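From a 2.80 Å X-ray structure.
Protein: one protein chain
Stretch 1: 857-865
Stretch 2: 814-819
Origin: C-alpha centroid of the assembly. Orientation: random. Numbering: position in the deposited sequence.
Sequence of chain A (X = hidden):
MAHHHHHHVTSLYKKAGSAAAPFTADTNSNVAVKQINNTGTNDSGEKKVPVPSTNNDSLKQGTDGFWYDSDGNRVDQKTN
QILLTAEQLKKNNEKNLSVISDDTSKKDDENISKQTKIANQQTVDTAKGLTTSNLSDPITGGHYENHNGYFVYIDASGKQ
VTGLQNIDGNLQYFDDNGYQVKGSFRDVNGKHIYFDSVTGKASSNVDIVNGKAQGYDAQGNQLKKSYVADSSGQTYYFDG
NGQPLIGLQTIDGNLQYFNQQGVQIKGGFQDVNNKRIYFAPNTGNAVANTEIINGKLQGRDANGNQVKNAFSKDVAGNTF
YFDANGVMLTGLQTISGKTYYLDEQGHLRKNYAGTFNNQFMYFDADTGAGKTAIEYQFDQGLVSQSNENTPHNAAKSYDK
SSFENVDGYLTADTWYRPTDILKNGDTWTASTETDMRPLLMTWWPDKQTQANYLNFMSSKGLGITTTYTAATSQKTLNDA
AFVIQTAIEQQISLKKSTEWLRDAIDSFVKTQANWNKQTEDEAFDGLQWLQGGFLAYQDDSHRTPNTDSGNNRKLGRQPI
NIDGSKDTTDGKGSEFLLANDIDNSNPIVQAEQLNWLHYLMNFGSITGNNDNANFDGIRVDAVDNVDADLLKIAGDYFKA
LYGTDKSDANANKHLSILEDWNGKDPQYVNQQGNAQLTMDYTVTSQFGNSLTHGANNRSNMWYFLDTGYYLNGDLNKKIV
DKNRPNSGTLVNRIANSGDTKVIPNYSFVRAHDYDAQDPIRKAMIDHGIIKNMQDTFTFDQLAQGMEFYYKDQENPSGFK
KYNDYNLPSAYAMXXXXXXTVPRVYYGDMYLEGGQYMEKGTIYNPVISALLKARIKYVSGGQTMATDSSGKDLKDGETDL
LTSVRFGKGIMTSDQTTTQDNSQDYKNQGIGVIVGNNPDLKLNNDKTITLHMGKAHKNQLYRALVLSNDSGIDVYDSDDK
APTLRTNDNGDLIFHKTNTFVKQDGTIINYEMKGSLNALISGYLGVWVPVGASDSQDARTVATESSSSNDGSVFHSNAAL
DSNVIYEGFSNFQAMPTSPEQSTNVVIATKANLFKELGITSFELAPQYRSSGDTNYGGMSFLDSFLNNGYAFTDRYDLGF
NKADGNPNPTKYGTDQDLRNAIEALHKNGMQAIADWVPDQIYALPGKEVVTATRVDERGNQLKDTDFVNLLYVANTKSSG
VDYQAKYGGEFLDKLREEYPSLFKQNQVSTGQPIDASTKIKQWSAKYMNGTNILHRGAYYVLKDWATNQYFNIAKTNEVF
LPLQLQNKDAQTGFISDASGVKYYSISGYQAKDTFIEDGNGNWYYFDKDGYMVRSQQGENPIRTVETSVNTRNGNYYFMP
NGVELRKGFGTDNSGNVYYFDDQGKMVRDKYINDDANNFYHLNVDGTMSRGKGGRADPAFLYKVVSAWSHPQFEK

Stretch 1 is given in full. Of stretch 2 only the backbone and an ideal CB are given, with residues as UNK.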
ATOM      1  N   TYR A 857       2.219 -18.355  38.629  1.00 51.33           N
ATOM      2  CA  TYR A 857       3.276 -19.340  38.427  1.00 49.96           C
ATOM      3  C   TYR A 857       4.504 -18.889  37.633  1.00 49.63           C
ATOM      4  O   TYR A 857       5.572 -19.477  37.776  1.00 50.65           O
ATOM      5  CB  TYR A 857       2.710 -20.579  37.746  1.00 50.32           C
ATOM      6  CG  TYR A 857       1.450 -21.139  38.366  1.00 49.72           C
ATOM      7  CD1 TYR A 857       1.513 -22.024  39.438  1.00 48.20           C
ATOM      8  CD2 TYR A 857       0.212 -20.809  37.871  1.00 48.18           C
ATOM      9  CE1 TYR A 857       0.364 -22.568  39.977  1.00 48.00           C
ATOM     10  CE2 TYR A 857      -0.937 -21.330  38.417  1.00 47.51           C
ATOM     11  CZ  TYR A 857      -0.860 -22.227  39.469  1.00 47.02           C
ATOM     12  OH  TYR A 857      -1.998 -22.729  40.035  1.00 43.44           O
ATOM     13  N   VAL A 858       4.381 -17.864  36.791  1.00 47.81           N
ATOM     14  CA  VAL A 858       5.442 -17.555  35.837  1.00 45.69           C
ATOM     15  C   VAL A 858       6.577 -16.744  36.451  1.00 46.30           C
ATOM     16  O   VAL A 858       6.472 -15.539  36.628  1.00 45.66           O
ATOM     17  CB  VAL A 858       4.880 -16.890  34.586  1.00 46.32           C
ATOM     18  CG1 VAL A 858       5.993 -16.452  33.649  1.00 47.69           C
ATOM     19  CG2 VAL A 858       3.953 -17.867  33.874  1.00 47.35           C
ATOM     20  N   SER A 859       7.662 -17.436  36.795  1.00 47.42           N
ATOM     21  CA  SER A 859       8.908 -16.789  37.216  1.00 47.77           C
ATOM     22  C   SER A 859      10.075 -17.747  37.077  1.00 47.21           C
ATOM     23  O   SER A 859       9.872 -18.924  36.778  1.00 48.39           O
ATOM     24  CB  SER A 859       8.826 -16.285  38.655  1.00 49.73           C
ATOM     25  OG  SER A 859       9.926 -15.408  38.935  1.00 51.71           O
ATOM     26  N   GLY A 860      11.285 -17.241  37.309  1.00 44.91           N
ATOM     27  CA  GLY A 860      12.487 -18.038  37.230  1.00 43.30           C
ATOM     28  C   GLY A 860      12.986 -18.242  35.826  1.00 44.99           C
ATOM     29  O   GLY A 860      12.472 -17.683  34.860  1.00 48.63           O
ATOM     30  N   GLY A 861      13.999 -19.083  35.713  1.00 45.85           N
ATOM     31  CA  GLY A 861      14.641 -19.338  34.444  1.00 46.12           C
ATOM     32  C   GLY A 861      13.736 -20.043  33.455  1.00 47.29           C
ATOM     33  O   GLY A 861      12.636 -20.480  33.804  1.00 48.64           O
ATOM     34  N   GLN A 862      14.203 -20.157  32.217  1.00 46.39           N
ATOM     35  CA  GLN A 862      13.440 -20.832  31.169  1.00 45.74           C
ATOM     36  C   GLN A 862      14.284 -21.851  30.447  1.00 45.85           C
ATOM     37  O   GLN A 862      15.510 -21.720  30.379  1.00 47.08           O
ATOM     38  CB  GLN A 862      12.900 -19.813  30.171  1.00 45.08           C
ATOM     39  CG  GLN A 862      12.090 -20.411  29.036  1.00 44.31           C
ATOM     40  CD  GLN A 862      11.336 -19.370  28.238  1.00 43.36           C
ATOM     41  OE1 GLN A 862      11.593 -18.175  28.355  1.00 41.16           O
ATOM     42  NE2 GLN A 862      10.339 -19.826  27.484  1.00 44.56           N
ATOM     43  N   THR A 863      13.620 -22.888  29.942  1.00 45.74           N
ATOM     44  CA  THR A 863      14.200 -23.750  28.906  1.00 46.44           C
ATOM     45  C   THR A 863      13.173 -23.939  27.816  1.00 47.53           C
ATOM     46  O   THR A 863      11.977 -23.718  28.006  1.00 48.49           O
ATOM     47  CB  THR A 863      14.606 -25.161  29.380  1.00 46.20           C
ATOM     48  OG1 THR A 863      13.461 -25.838  29.912  1.00 45.31           O
ATOM     49  CG2 THR A 863      15.722 -25.109  30.421  1.00 47.01           C
ATOM     50  N   MET A 864      13.681 -24.325  26.660  1.00 49.48           N
ATOM     51  CA  MET A 864      12.871 -24.541  25.495  1.00 51.50           C
ATOM     52  C   MET A 864      13.598 -25.586  24.654  1.00 54.08           C
ATOM     53  O   MET A 864      14.816 -25.496  24.435  1.00 55.83           O
ATOM     54  CB  MET A 864      12.664 -23.234  24.728  1.00 49.74           C
ATOM     55  CG  MET A 864      11.552 -23.290  23.700  1.00 50.76           C
ATOM     56  SD  MET A 864      11.329 -21.743  22.761  1.00 52.81           S
ATOM     57  CE  MET A 864      10.436 -20.764  23.943  1.00 51.62           C
ATOM     58  N   ALA A 865      12.845 -26.589  24.213  1.00 55.08           N
ATOM     59  CA  ALA A 865      13.374 -27.706  23.439  1.00 54.79           C
ATOM     60  C   ALA A 865      12.278 -28.200  22.507  1.00 56.68           C
ATOM     61  O   ALA A 865      11.128 -27.785  22.615  1.00 57.05           O
ATOM     62  CB  ALA A 865      13.824 -28.829  24.355  1.00 54.29           C
ATOM     63  N   UNK A 814       3.643 -16.864  24.276  1.00 48.58           N
ATOM     64  CA  UNK A 814       3.854 -15.442  24.524  1.00 50.56           C
ATOM     65  C   UNK A 814       3.878 -15.135  26.005  1.00 49.75           C
ATOM     66  O   UNK A 814       4.726 -14.373  26.476  1.00 55.99           O
ATOM     67  CB  UNK A 814       2.766 -14.613  23.839  1.00 50.56           C
ATOM     68  N   UNK A 815       2.948 -15.745  26.728  1.00 47.56           N
ATOM     69  CA  UNK A 815       2.696 -15.409  28.130  1.00 47.58           C
ATOM     70  C   UNK A 815       3.570 -16.145  29.135  1.00 49.24           C
ATOM     71  O   UNK A 815       3.534 -15.817  30.311  1.00 52.16           O
ATOM     72  CB  UNK A 815       1.229 -15.692  28.458  1.00 47.58           C
ATOM     73  N   UNK A 816       4.352 -17.127  28.680  1.00 50.21           N
ATOM     74  CA  UNK A 816       5.321 -17.841  29.535  1.00 48.68           C
ATOM     75  C   UNK A 816       6.789 -17.524  29.212  1.00 48.22           C
ATOM     76  O   UNK A 816       7.683 -17.951  29.933  1.00 48.35           O
ATOM     77  CB  UNK A 816       5.099 -19.349  29.404  1.00 48.68           C
ATOM     78  N   UNK A 817       7.054 -16.787  28.134  1.00 47.57           N
ATOM     79  CA  UNK A 817       8.435 -16.440  27.774  1.00 47.06           C
ATOM     80  C   UNK A 817       9.103 -15.499  28.779  1.00 46.23           C
ATOM     81  O   UNK A 817       8.545 -14.449  29.153  1.00 47.48           O
ATOM     82  CB  UNK A 817       8.458 -15.795  26.387  1.00 47.06           C
ATOM     83  N   UNK A 818      10.318 -15.865  29.166  1.00 44.95           N
ATOM     84  CA  UNK A 818      11.180 -15.002  29.948  1.00 46.81           C
ATOM     85  C   UNK A 818      11.764 -13.864  29.078  1.00 46.98           C
ATOM     86  O   UNK A 818      11.884 -13.980  27.856  1.00 48.10           O
ATOM     87  CB  UNK A 818      12.303 -15.825  30.581  1.00 46.81           C
ATOM     88  N   UNK A 819      12.105 -12.758  29.726  1.00 47.42           N
ATOM     89  CA  UNK A 819      12.734 -11.601  29.086  1.00 46.50           C
ATOM     90  C   UNK A 819      11.874 -11.023  27.953  1.00 44.96           C
ATOM     91  O   UNK A 819      12.316 -10.921  26.811  1.00 47.04           O
ATOM     92  CB  UNK A 819      14.109 -11.994  28.542  1.00 46.50           C
TER

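Position 814 begins the stretch with helical backbone angles (-53/-43). Its ideal CB has nothing of stretch 1 within 5.5 Å, so stretch 1 sets no demand and many residues would fit. The residue is Leu814. It makes no contact across the stretches.

At position 815, CA-to-CB points sideways to stretch 1, and again nothing lies within 5.5 Å of the ideal CB, so many residues would fit. The backbone O matters more than the side chain here. Val858 CG2 lies 4.1 Å from the O of 815. The residue is Leu815, and the end of its side chain leads away from stretch 1.

At position 816, CA-to-CB also points sideways, but the ideal CB is 4.8 Å from Val858 CG2. Stretch 1 offers a methyl there and no polar partner. A small or branched side chain with some carbon surface would suit, such as Val, Thr or Ala. The residue is Thr816, with chi1 at p. Thr816 CG2 packs 4.3 Å from Val858 CG2, methyl to methyl. Its OG1 is hydrogen-bonded to a residue just outside the stretches.

At position 817, CA-to-CB points away from stretch 1. Even so, the ideal CB is 4.4 Å from Gln862 OE1, and the amide of Gln862 is within reach of a short side chain that turns back. That amide also carries a donor, NE2. A short acceptor such as Asn or Asp would suit. The residue is Asn817, and its end does come nearer. Gln862 NE2 donates to Asn817 OD1 at 3.1 Å and 164°. Met864 CE also approaches Asn817 OD1, at 3.5 Å.

At position 818, CA-to-CB points toward stretch 1. The backbone N of 818 donates to Gln862 OE1 at 2.8 Å and 166°, a bond available to any residue except proline. Together with the bond at 817, it uses both ends of the Gln862 amide. The ideal CB is 3.3 Å from Gln862 OE1 and 4.7 Å from Gly860 O. The two glycines beside it present backbone and no side chains. A long, flexible chain such as Lys, Arg, Gln or Met could lie along them. The residue is Lys818, extended through chi3. Lys818 CD sits 3.7 Å from Gly860 O and 4.1 Å from Gly861 CA. No hydrogen bond joins its NZ to stretch 1.

Position 819 has positive phi (59/57), which favours Gly, Asn or Asp. CA-to-CB points sideways and meets nothing of stretch 1. The residue is Asp819. Both its carboxylate oxygens are hydrogen-bonded elsewhere in the structure.

Stretch 2 (814-819) LLTNKD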
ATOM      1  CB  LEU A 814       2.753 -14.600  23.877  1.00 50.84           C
ATOM      2  CG  LEU A 814       2.983 -13.098  23.949  1.00 49.00           C
ATOM      3  CD1 LEU A 814       4.084 -12.689  22.983  1.00 47.93           C
ATOM      4  CD2 LEU A 814       1.699 -12.346  23.637  1.00 51.08           C
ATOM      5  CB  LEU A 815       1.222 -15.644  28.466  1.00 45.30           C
ATOM      6  CG  LEU A 815       0.236 -14.759  27.689  1.00 44.37           C
ATOM      7  CD1 LEU A 815      -1.186 -15.203  27.936  1.00 44.94           C
ATOM      8  CD2 LEU A 815       0.380 -13.283  28.024  1.00 43.15           C
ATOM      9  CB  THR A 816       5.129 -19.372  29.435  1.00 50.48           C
ATOM     10  OG1 THR A 816       5.218 -19.807  28.065  1.00 54.45           O
ATOM     11  CG2 THR A 816       3.786 -19.763  29.988  1.00 51.15           C
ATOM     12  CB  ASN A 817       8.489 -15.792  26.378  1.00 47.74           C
ATOM     13  CG  ASN A 817       8.605 -16.807  25.238  1.00 48.24           C
ATOM     14  OD1 ASN A 817       8.862 -17.980  25.452  1.00 46.09           O
ATOM     15  ND2 ASN A 817       8.408 -16.333  24.002  1.00 47.46           N
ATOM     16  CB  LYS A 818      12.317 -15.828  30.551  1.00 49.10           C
ATOM     17  CG  LYS A 818      13.239 -15.090  31.510  1.00 50.70           C
ATOM     18  CD  LYS A 818      14.259 -16.036  32.127  1.00 51.89           C
ATOM     19  CE  LYS A 818      15.513 -15.310  32.584  1.00 54.94           C
ATOM     20  NZ  LYS A 818      15.249 -14.280  33.622  1.00 57.42           N
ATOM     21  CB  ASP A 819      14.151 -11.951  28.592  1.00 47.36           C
ATOM     22  CG  ASP A 819      15.163 -12.076  29.719  1.00 50.40           C
ATOM     23  OD1 ASP A 819      15.112 -11.260  30.673  1.00 55.14           O
ATOM     24  OD2 ASP A 819      16.039 -12.980  29.646  1.00 52.71           O
TER
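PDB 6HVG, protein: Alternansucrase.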